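Long-range contacts in 3-oxo-glucose-6-phosphate:glutamate aminotransferase (Bacillus subtilis subsp. subtilis, PDB 4K2M), which catalyses the reversible, pyridoxal phosphate-dependent transamination of 3-dehydro-glucose 6-phosphate with glutamate to give kanosamine 6-phosphate, a step in antibiotic biosynthesis: residues G11-L19 / E343-H351; V166-F177 / Y397-A408. One frame throughout, in Å; residues are numbered along the deposited sequence.

Contact 1: residues G11-L19 / E343-H351; sequences GKSKENMSL and ELSEDHVWH
A chi1 of 63° sets OG of Ser13 between its own backbone nitrogen and carbonyl carbon, from where the hydroxyl reaches Glu346, while a bend at chi2 (-58°) turns the thioether of Met17 toward Leu344. The serine donates its proton to the carbonyl O of Glu346, OG to O 2.7 Å, lying in the carbonyl plane with a C=O...OG angle of 159°. The same hydroxyl is bonded to the backbone N of Thr232, so it joins three parts of the chain at the first turn of helix 13-24. Beside it, CB of Ser13 rests 3.9 Å from CG1 of Val349.

One turn further on, Met17 lies across the loop. Its CG packs against CG of Glu346 at 3.7 Å, and its terminal CE is pressed against the branch point of Leu344, 3.3 Å from CG, closer than carbon atoms usually come. CE is also 3.4 Å from the carbonyl O of Ser345. Leu320 of helix 312-329 touches the methionine as well.

The extended side chain of Glu346 crosses Lys14 obliquely and meets its aliphatic part, CD of Glu346 lying 3.9 Å from CG of Lys14. NZ of Lys14 stays 5.2 Å from OE2 of Glu346, too far for a salt bridge, though the opposite charges probably attract weakly. A water links the two residues, donating to the carbonyl O of Lys14 and to OE1 of Glu346.

The first turns of helix 13-24, whose N-cap is Lys12, pack on an irregular loop. The contact joins NtdA's additional N-terminal domain to the aminotransferase fold, with Val349 about 6 Å, side chain to side chain, from the cofactor-binding Gln227.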
loop_
_atom_site.group_PDB
_atom_site.type_symbol
_atom_site.label_atom_id
_atom_site.label_comp_id
_atom_site.label_asym_id
_atom_site.label_seq_id
_atom_site.Cartn_x
_atom_site.Cartn_y
_atom_site.Cartn_z
ATOM N N GLY A 11 12.463 -19.679 -17.631
ATOM C CA GLY A 11 12.730 -18.279 -17.352
ATOM C C GLY A 11 13.532 -18.086 -16.075
ATOM O O GLY A 11 13.842 -16.946 -15.703
ATOM N N LYS A 12 13.863 -19.187 -15.397
ATOM C CA LYS A 12 14.615 -19.110 -14.150
ATOM C C LYS A 12 16.109 -18.994 -14.442
ATOM O O LYS A 12 16.563 -19.230 -15.569
ATOM C CB LYS A 12 14.312 -20.311 -13.244
ATOM C CG LYS A 12 12.812 -20.521 -13.003
ATOM C CD LYS A 12 12.443 -20.459 -11.544
ATOM C CE LYS A 12 10.953 -20.162 -11.374
ATOM N NZ LYS A 12 10.081 -21.244 -11.913
ATOM N N SER A 13 16.874 -18.631 -13.421
ATOM C CA SER A 13 18.248 -18.220 -13.633
ATOM C C SER A 13 19.137 -19.333 -14.200
ATOM O O SER A 13 19.928 -19.101 -15.125
ATOM C CB SER A 13 18.830 -17.639 -12.341
ATOM O OG SER A 13 18.885 -18.610 -11.309
ATOM N N LYS A 14 19.008 -20.539 -13.665
ATOM C CA LYS A 14 19.867 -21.618 -14.123
ATOM C C LYS A 14 19.518 -21.984 -15.563
ATOM O O LYS A 14 20.404 -22.142 -16.424
ATOM C CB LYS A 14 19.738 -22.840 -13.215
ATOM C CG LYS A 14 20.660 -23.979 -13.634
ATOM C CD LYS A 14 20.633 -25.101 -12.616
ATOM C CE LYS A 14 21.587 -26.206 -13.032
ATOM N NZ LYS A 14 21.086 -27.550 -12.634
ATOM N N GLU A 15 18.225 -22.082 -15.844
ATOM C CA GLU A 15 17.800 -22.412 -17.188
ATOM C C GLU A 15 18.162 -21.301 -18.178
ATOM O O GLU A 15 18.460 -21.575 -19.334
ATOM C CB GLU A 15 16.300 -22.718 -17.212
ATOM C CG GLU A 15 15.900 -23.906 -16.319
ATOM C CD GLU A 15 15.565 -23.508 -14.873
ATOM O OE1 GLU A 15 14.406 -23.736 -14.445
ATOM O OE2 GLU A 15 16.448 -22.982 -14.154
ATOM N N ASN A 16 18.154 -20.047 -17.731
ATOM C CA ASN A 16 18.502 -18.951 -18.629
ATOM C C ASN A 16 19.953 -19.018 -19.077
ATOM O O ASN A 16 20.282 -18.550 -20.167
ATOM C CB ASN A 16 18.214 -17.585 -17.985
ATOM C CG ASN A 16 16.760 -17.189 -18.064
ATOM O OD1 ASN A 16 15.961 -17.802 -18.793
ATOM N ND2 ASN A 16 16.408 -16.124 -17.349
ATOM N N MET A 17 20.820 -19.578 -18.241
ATOM C CA MET A 17 22.236 -19.701 -18.608
ATOM C C MET A 17 22.396 -20.646 -19.777
ATOM O O MET A 17 23.226 -20.426 -20.654
ATOM C CB MET A 17 23.074 -20.260 -17.465
ATOM C CG MET A 17 23.799 -19.224 -16.673
ATOM S SD MET A 17 24.925 -18.195 -17.639
ATOM C CE MET A 17 25.279 -17.171 -16.219
ATOM N N SER A 18 21.631 -21.727 -19.760
ATOM C CA SER A 18 21.659 -22.665 -20.873
ATOM C C SER A 18 21.079 -22.013 -22.120
ATOM O O SER A 18 21.632 -22.139 -23.223
ATOM C CB SER A 18 20.893 -23.942 -20.524
ATOM O OG SER A 18 21.004 -24.869 -21.588
ATOM N N LEU A 19 19.971 -21.294 -21.945
ATOM C CA LEU A 19 19.302 -20.625 -23.066
ATOM C C LEU A 19 20.233 -19.612 -23.730
ATOM O O LEU A 19 20.218 -19.439 -24.955
ATOM C CB LEU A 19 18.017 -19.932 -22.581
ATOM C CG LEU A 19 17.117 -19.299 -23.648
ATOM C CD1 LEU A 19 16.687 -20.321 -24.715
ATOM C CD2 LEU A 19 15.876 -18.655 -22.988
ATOM N N GLU A 343 30.956 -12.724 -10.952
ATOM C CA GLU A 343 31.065 -14.006 -11.633
ATOM C C GLU A 343 29.813 -14.267 -12.463
ATOM O O GLU A 343 28.694 -13.982 -12.029
ATOM C CB GLU A 343 31.236 -15.099 -10.580
ATOM C CG GLU A 343 31.343 -16.509 -11.121
ATOM C CD GLU A 343 31.543 -17.523 -10.005
ATOM O OE1 GLU A 343 32.046 -17.125 -8.931
ATOM O OE2 GLU A 343 31.190 -18.707 -10.195
ATOM N N LEU A 344 29.981 -14.814 -13.660
ATOM C CA LEU A 344 28.823 -15.157 -14.466
ATOM C C LEU A 344 28.265 -16.461 -13.914
ATOM O O LEU A 344 28.627 -17.552 -14.369
ATOM C CB LEU A 344 29.228 -15.323 -15.937
ATOM C CG LEU A 344 28.085 -15.554 -16.924
ATOM C CD1 LEU A 344 27.221 -14.311 -17.155
ATOM C CD2 LEU A 344 28.580 -16.135 -18.263
ATOM N N SER A 345 27.414 -16.362 -12.901
ATOM C CA SER A 345 26.930 -17.564 -12.237
ATOM C C SER A 345 25.446 -17.805 -12.505
ATOM O O SER A 345 24.701 -16.887 -12.868
ATOM C CB SER A 345 27.166 -17.463 -10.742
ATOM O OG SER A 345 26.273 -16.514 -10.190
ATOM N N GLU A 346 25.024 -19.048 -12.296
ATOM C CA GLU A 346 23.650 -19.440 -12.570
ATOM C C GLU A 346 22.696 -18.979 -11.484
ATOM O O GLU A 346 21.483 -19.068 -11.654
ATOM C CB GLU A 346 23.566 -20.961 -12.693
ATOM C CG GLU A 346 24.357 -21.495 -13.868
ATOM C CD GLU A 346 24.415 -23.010 -13.894
ATOM O OE1 GLU A 346 24.387 -23.582 -15.007
ATOM O OE2 GLU A 346 24.491 -23.619 -12.803
ATOM N N ASP A 347 23.244 -18.504 -10.369
ATOM C CA ASP A 347 22.420 -18.134 -9.220
ATOM C C ASP A 347 22.346 -16.618 -9.055
ATOM O O ASP A 347 22.526 -16.097 -7.956
ATOM C CB ASP A 347 22.938 -18.795 -7.929
ATOM C CG ASP A 347 24.362 -18.386 -7.584
ATOM O OD1 ASP A 347 25.055 -17.833 -8.468
ATOM O OD2 ASP A 347 24.792 -18.620 -6.424
ATOM N N HIS A 348 22.067 -15.919 -10.149
ATOM C CA HIS A 348 22.005 -14.455 -10.141
ATOM C C HIS A 348 20.940 -14.054 -11.161
ATOM O O HIS A 348 20.861 -14.651 -12.238
ATOM C CB HIS A 348 23.369 -13.890 -10.592
ATOM C CG HIS A 348 23.697 -12.527 -10.048
ATOM N ND1 HIS A 348 22.816 -11.468 -10.079
ATOM C CD2 HIS A 348 24.840 -12.056 -9.489
ATOM C CE1 HIS A 348 23.395 -10.404 -9.540
ATOM N NE2 HIS A 348 24.621 -10.733 -9.180
ATOM N N VAL A 349 20.111 -13.061 -10.832
ATOM C CA VAL A 349 19.146 -12.557 -11.805
ATOM C C VAL A 349 19.429 -11.117 -12.235
ATOM O O VAL A 349 18.656 -10.526 -12.976
ATOM C CB VAL A 349 17.675 -12.715 -11.355
ATOM C CG1 VAL A 349 17.303 -14.183 -11.247
ATOM C CG2 VAL A 349 17.416 -11.984 -10.008
ATOM N N TRP A 350 20.539 -10.565 -11.759
ATOM C CA TRP A 350 21.077 -9.329 -12.315
ATOM C C TRP A 350 20.107 -8.175 -12.182
ATOM O O TRP A 350 19.831 -7.450 -13.137
ATOM C CB TRP A 350 21.499 -9.540 -13.779
ATOM C CG TRP A 350 22.448 -10.702 -13.900
ATOM C CD1 TRP A 350 22.182 -11.929 -14.452
ATOM C CD2 TRP A 350 23.796 -10.755 -13.422
ATOM N NE1 TRP A 350 23.297 -12.747 -14.337
ATOM C CE2 TRP A 350 24.297 -12.044 -13.711
ATOM C CE3 TRP A 350 24.634 -9.834 -12.771
ATOM C CZ2 TRP A 350 25.600 -12.434 -13.385
ATOM C CZ3 TRP A 350 25.929 -10.226 -12.438
ATOM C CH2 TRP A 350 26.399 -11.515 -12.749
ATOM N N HIS A 351 19.591 -7.991 -10.969
ATOM C CA HIS A 351 18.786 -6.811 -10.704
ATOM C C HIS A 351 19.658 -5.547 -10.749
ATOM O O HIS A 351 19.257 -4.513 -11.292
ATOM C CB HIS A 351 18.116 -6.914 -9.334
ATOM C CG HIS A 351 17.355 -5.682 -8.969
ATOM N ND1 HIS A 351 16.257 -5.252 -9.681
ATOM C CD2 HIS A 351 17.552 -4.768 -7.990
ATOM C CE1 HIS A 351 15.799 -4.132 -9.146
ATOM N NE2 HIS A 351 16.567 -3.816 -8.121
HETATM O O HOH W 1 22.497 -23.808 -16.760
#

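Contact 2: residues V166-F177 / Y397-A408. With EDO (1,2-ethanediol), chain D.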
loop_
_atom_site.group_PDB
_atom_site.type_symbol
_atom_site.label_atom_id
_atom_site.label_comp_id
_atom_site.label_asym_id
_atom_site.label_seq_id
_atom_site.Cartn_x
_atom_site.Cartn_y
_atom_site.Cartn_z
ATOM N N VAL A 166 15.142 -7.251 16.851
ATOM C CA VAL A 166 16.441 -6.627 17.047
ATOM C C VAL A 166 17.396 -7.115 15.976
ATOM O O VAL A 166 17.807 -8.276 15.981
ATOM C CB VAL A 166 17.029 -7.018 18.422
ATOM C CG1 VAL A 166 18.487 -6.519 18.541
ATOM C CG2 VAL A 166 16.156 -6.456 19.553
ATOM N N PRO A 167 17.758 -6.230 15.033
ATOM C CA PRO A 167 18.743 -6.630 14.028
ATOM C C PRO A 167 20.104 -6.920 14.654
ATOM O O PRO A 167 20.597 -6.136 15.487
ATOM C CB PRO A 167 18.848 -5.390 13.125
ATOM C CG PRO A 167 17.520 -4.668 13.306
ATOM C CD PRO A 167 17.190 -4.896 14.773
ATOM N N ILE A 168 20.689 -8.043 14.261
ATOM C CA ILE A 168 22.050 -8.387 14.640
ATOM C C ILE A 168 22.850 -8.529 13.354
ATOM O O ILE A 168 22.672 -9.479 12.577
ATOM C CB ILE A 168 22.099 -9.679 15.466
ATOM C CG1 ILE A 168 21.303 -9.509 16.768
ATOM C CG2 ILE A 168 23.546 -10.067 15.800
ATOM C CD1 ILE A 168 21.844 -8.432 17.731
ATOM N N TYR A 169 23.708 -7.554 13.099
ATOM C CA TYR A 169 24.393 -7.508 11.817
ATOM C C TYR A 169 25.621 -8.406 11.801
ATOM O O TYR A 169 26.439 -8.406 12.746
ATOM C CB TYR A 169 24.767 -6.065 11.496
ATOM C CG TYR A 169 23.532 -5.197 11.397
ATOM C CD1 TYR A 169 22.654 -5.353 10.329
ATOM C CD2 TYR A 169 23.233 -4.253 12.367
ATOM C CE1 TYR A 169 21.512 -4.582 10.234
ATOM C CE2 TYR A 169 22.092 -3.469 12.277
ATOM C CZ TYR A 169 21.246 -3.647 11.201
ATOM O OH TYR A 169 20.107 -2.882 11.074
ATOM N N VAL A 170 25.732 -9.195 10.744
ATOM C CA VAL A 170 26.943 -9.969 10.504
ATOM C C VAL A 170 27.521 -9.661 9.124
ATOM O O VAL A 170 26.820 -9.173 8.219
ATOM C CB VAL A 170 26.751 -11.495 10.704
ATOM C CG1 VAL A 170 26.099 -11.786 12.036
ATOM C CG2 VAL A 170 25.932 -12.079 9.610
ATOM N N ASP A 171 28.807 -9.959 8.969
ATOM C CA ASP A 171 29.575 -9.550 7.804
ATOM C C ASP A 171 29.133 -10.294 6.550
ATOM O O ASP A 171 28.583 -11.393 6.633
ATOM C CB ASP A 171 31.064 -9.817 8.069
ATOM C CG ASP A 171 31.967 -8.666 7.629
ATOM O OD1 ASP A 171 31.462 -7.684 7.039
ATOM O OD2 ASP A 171 33.191 -8.748 7.880
ATOM N N ILE A 172 29.370 -9.682 5.393
ATOM C CA ILE A 172 29.049 -10.301 4.107
ATOM C C ILE A 172 30.271 -10.981 3.515
ATOM O O ILE A 172 31.395 -10.740 3.938
ATOM C CB ILE A 172 28.590 -9.270 3.076
ATOM C CG1 ILE A 172 29.665 -8.181 2.932
ATOM C CG2 ILE A 172 27.233 -8.693 3.469
ATOM C CD1 ILE A 172 29.539 -7.292 1.716
ATOM N N ASN A 173 30.043 -11.821 2.513
ATOM C CA ASN A 173 31.119 -12.294 1.658
ATOM C C ASN A 173 31.382 -11.121 0.700
ATOM O O ASN A 173 30.468 -10.632 0.048
ATOM C CB ASN A 173 30.637 -13.559 0.945
ATOM C CG ASN A 173 31.584 -14.042 -0.146
ATOM O OD1 ASN A 173 32.090 -13.258 -0.955
ATOM N ND2 ASN A 173 31.790 -15.353 -0.198
ATOM N N PRO A 174 32.629 -10.622 0.647
ATOM C CA PRO A 174 32.869 -9.357 -0.062
ATOM C C PRO A 174 32.882 -9.508 -1.578
ATOM O O PRO A 174 32.952 -8.500 -2.291
ATOM C CB PRO A 174 34.252 -8.922 0.454
ATOM C CG PRO A 174 34.931 -10.212 0.814
ATOM C CD PRO A 174 33.833 -11.096 1.360
ATOM N N GLN A 175 32.824 -10.743 -2.060
ATOM C CA GLN A 175 32.690 -10.987 -3.497
ATOM C C GLN A 175 31.236 -11.119 -3.934
ATOM O O GLN A 175 30.865 -10.658 -5.016
ATOM C CB GLN A 175 33.447 -12.256 -3.904
ATOM C CG GLN A 175 34.921 -12.032 -4.231
ATOM C CD GLN A 175 35.700 -11.521 -3.046
ATOM O OE1 GLN A 175 35.696 -12.133 -1.979
ATOM N NE2 GLN A 175 36.363 -10.382 -3.217
ATOM N N THR A 176 30.420 -11.770 -3.109
ATOM C CA THR A 176 29.021 -12.012 -3.466
ATOM C C THR A 176 28.094 -10.920 -2.933
ATOM O O THR A 176 26.954 -10.817 -3.377
ATOM C CB THR A 176 28.497 -13.356 -2.916
ATOM O OG1 THR A 176 28.349 -13.271 -1.497
ATOM C CG2 THR A 176 29.448 -14.510 -3.255
ATOM N N PHE A 177 28.583 -10.149 -1.961
ATOM C CA PHE A 177 27.796 -9.126 -1.248
ATOM C C PHE A 177 26.658 -9.695 -0.396
ATOM O O PHE A 177 25.854 -8.940 0.158
ATOM C CB PHE A 177 27.256 -8.045 -2.189
ATOM C CG PHE A 177 28.326 -7.320 -2.955
ATOM C CD1 PHE A 177 29.052 -6.287 -2.354
ATOM C CD2 PHE A 177 28.583 -7.650 -4.284
ATOM C CE1 PHE A 177 30.035 -5.608 -3.067
ATOM C CE2 PHE A 177 29.557 -6.985 -5.001
ATOM C CZ PHE A 177 30.294 -5.962 -4.391
ATOM N N TYR A 397 24.550 0.357 18.623
ATOM C CA TYR A 397 25.361 -0.301 17.601
ATOM C C TYR A 397 26.776 0.290 17.539
ATOM O O TYR A 397 27.522 0.074 16.588
ATOM C CB TYR A 397 24.624 -0.338 16.235
ATOM C CG TYR A 397 23.393 -1.257 16.264
ATOM C CD1 TYR A 397 23.473 -2.600 15.863
ATOM C CD2 TYR A 397 22.168 -0.789 16.708
ATOM C CE1 TYR A 397 22.345 -3.440 15.906
ATOM C CE2 TYR A 397 21.044 -1.611 16.754
ATOM C CZ TYR A 397 21.130 -2.932 16.354
ATOM O OH TYR A 397 19.989 -3.732 16.421
ATOM N N ALA A 398 27.150 1.003 18.601
ATOM C CA ALA A 398 28.508 1.531 18.747
ATOM C C ALA A 398 29.527 0.439 19.071
ATOM O O ALA A 398 29.281 -0.432 19.909
ATOM C CB ALA A 398 28.547 2.613 19.802
ATOM N N GLY A 399 30.676 0.486 18.409
ATOM C CA GLY A 399 31.679 -0.550 18.585
ATOM C C GLY A 399 31.556 -1.694 17.593
ATOM O O GLY A 399 32.408 -2.578 17.546
ATOM N N LEU A 400 30.499 -1.685 16.787
ATOM C CA LEU A 400 30.297 -2.731 15.788
ATOM C C LEU A 400 31.212 -2.469 14.604
ATOM O O LEU A 400 31.205 -1.370 14.047
ATOM C CB LEU A 400 28.824 -2.717 15.349
ATOM C CG LEU A 400 28.238 -3.643 14.287
ATOM C CD1 LEU A 400 28.643 -5.049 14.523
ATOM C CD2 LEU A 400 26.723 -3.552 14.332
ATOM N N GLN A 401 32.013 -3.459 14.221
ATOM C CA GLN A 401 32.816 -3.341 13.002
ATOM C C GLN A 401 32.519 -4.528 12.118
ATOM O O GLN A 401 32.516 -5.678 12.567
ATOM C CB GLN A 401 34.318 -3.290 13.300
ATOM C CG GLN A 401 34.759 -2.166 14.254
ATOM C CD GLN A 401 36.263 -1.935 14.211
ATOM O OE1 GLN A 401 36.838 -1.721 13.147
ATOM N NE2 GLN A 401 36.907 -1.992 15.368
ATOM N N LEU A 402 32.265 -4.248 10.847
ATOM C CA LEU A 402 31.984 -5.294 9.894
ATOM C C LEU A 402 32.995 -5.071 8.793
ATOM O O LEU A 402 32.718 -4.352 7.847
ATOM C CB LEU A 402 30.554 -5.134 9.360
ATOM C CG LEU A 402 29.451 -5.273 10.420
ATOM C CD1 LEU A 402 28.121 -4.781 9.859
ATOM C CD2 LEU A 402 29.317 -6.714 10.872
ATOM N N VAL A 403 34.178 -5.672 8.938
ATOM C CA VAL A 403 35.328 -5.314 8.100
ATOM C C VAL A 403 35.084 -5.494 6.607
ATOM O O VAL A 403 35.394 -4.601 5.801
ATOM C CB VAL A 403 36.589 -6.117 8.493
ATOM C CG1 VAL A 403 37.752 -5.723 7.607
ATOM C CG2 VAL A 403 36.939 -5.870 9.960
ATOM N N HIS A 404 34.525 -6.637 6.240
ATOM C CA HIS A 404 34.324 -6.947 4.826
ATOM C C HIS A 404 33.192 -6.135 4.224
ATOM O O HIS A 404 33.283 -5.700 3.072
ATOM C CB HIS A 404 34.060 -8.445 4.635
ATOM C CG HIS A 404 35.230 -9.306 4.990
ATOM N ND1 HIS A 404 36.506 -9.054 4.533
ATOM C CD2 HIS A 404 35.319 -10.411 5.766
ATOM C CE1 HIS A 404 37.329 -9.968 5.012
ATOM N NE2 HIS A 404 36.635 -10.805 5.762
ATOM N N THR A 405 32.122 -5.949 4.995
ATOM C CA THR A 405 30.994 -5.158 4.531
ATOM C C THR A 405 31.459 -3.733 4.287
ATOM O O THR A 405 31.140 -3.146 3.268
ATOM C CB THR A 405 29.874 -5.132 5.576
ATOM O OG1 THR A 405 29.473 -6.476 5.878
ATOM C CG2 THR A 405 28.669 -4.324 5.089
ATOM N N GLU A 406 32.218 -3.175 5.231
ATOM C CA GLU A 406 32.687 -1.800 5.095
ATOM C C GLU A 406 33.646 -1.610 3.919
ATOM O O GLU A 406 33.564 -0.619 3.182
ATOM C CB GLU A 406 33.302 -1.322 6.416
ATOM C CG GLU A 406 32.267 -1.034 7.513
ATOM C CD GLU A 406 32.863 -1.144 8.913
ATOM O OE1 GLU A 406 34.079 -0.891 9.037
ATOM O OE2 GLU A 406 32.136 -1.496 9.880
ATOM N N LYS A 407 34.555 -2.558 3.733
ATOM C CA LYS A 407 35.501 -2.467 2.625
ATOM C C LYS A 407 34.767 -2.601 1.287
ATOM O O LYS A 407 34.949 -1.779 0.395
ATOM C CB LYS A 407 36.600 -3.534 2.756
ATOM C CG LYS A 407 37.699 -3.468 1.677
ATOM C CD LYS A 407 38.291 -2.057 1.576
ATOM C CE LYS A 407 39.431 -1.999 0.548
ATOM N NZ LYS A 407 39.976 -0.611 0.398
ATOM N N ALA A 408 33.900 -3.602 1.166
ATOM C CA ALA A 408 33.170 -3.798 -0.094
ATOM C C ALA A 408 32.272 -2.602 -0.388
ATOM O O ALA A 408 32.124 -2.175 -1.533
ATOM C CB ALA A 408 32.361 -5.080 -0.048
HETATM C C1 EDO D . 32.276 -7.690 -8.110
HETATM O O1 EDO D . 30.857 -7.839 -8.131
HETATM C C2 EDO D . 32.828 -8.532 -6.956
HETATM O O2 EDO D . 32.495 -9.902 -7.187
HETATM O O HOH W 2 26.880 -6.909 6.684
#
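Asp171 and Thr405 slide past each other in opposite directions, the carboxylate lying at the N-terminus of helix 403-411. OG1 of Thr405 stands beside its own backbone N, opposite the carbonyl carbon, and both groups donate to OD1 of Asp171: OG1 nearly along the C-O axis at 2.6 Å from OD1, the backbone N from the syn side but tilted out of the carboxylate plane. OD2 uses its syn lone pair for the backbone N of His404, 3.0 Å away, with an N-H...OD2 angle of 161°. Together these hold the carboxylate's rotation and satisfy N-H groups of the first helical turn. The side chains of His404 and Asp171 cross at about a right angle, yet imidazole and carboxylate planes differ by only 20°.

Toward the strand, the rings of Tyr169 and Tyr397 meet obliquely, planes at 57°, CE2 of Tyr169 lying 3.6 Å from CE1 of Tyr397. The hydroxyl of Tyr397 donates to a lone pair of the carbonyl O of Pro167, OH to O 2.6 Å. At the other end, CB of Ala408 packs against CE1 of Phe177 at 3.8 Å.

Strand 166-169, an edge strand of the chain's mixed seven-stranded sheet, pairs with strand 145-148; helix 154-163 touches Pro167 and Tyr169, and strand 353-356 borders Phe177.

How the contacts relate
Contact 1 and contact 2 lie with centres 26 Å apart, their nearest atoms about 6 Å from one another without touching. Their segments alternate along the chain: 11-19, 166-177, 343-351, 397-408. Contact 1 joins the N-terminal domain to the loop before strand 353-356, whereas contact 2 lies wholly within the aminotransferase family region and sets the edge strand and the loop after it against residues 397-408. The loop of contact 1 runs into strand 353-356 and helix 403-411 into strand 412-415, the two strands of a small antiparallel sheet. Late parts of the chain are thereby tied back to early ones in both places; the side chains of Val349 and Phe177 are each about 11 Å from a bound external aldimine.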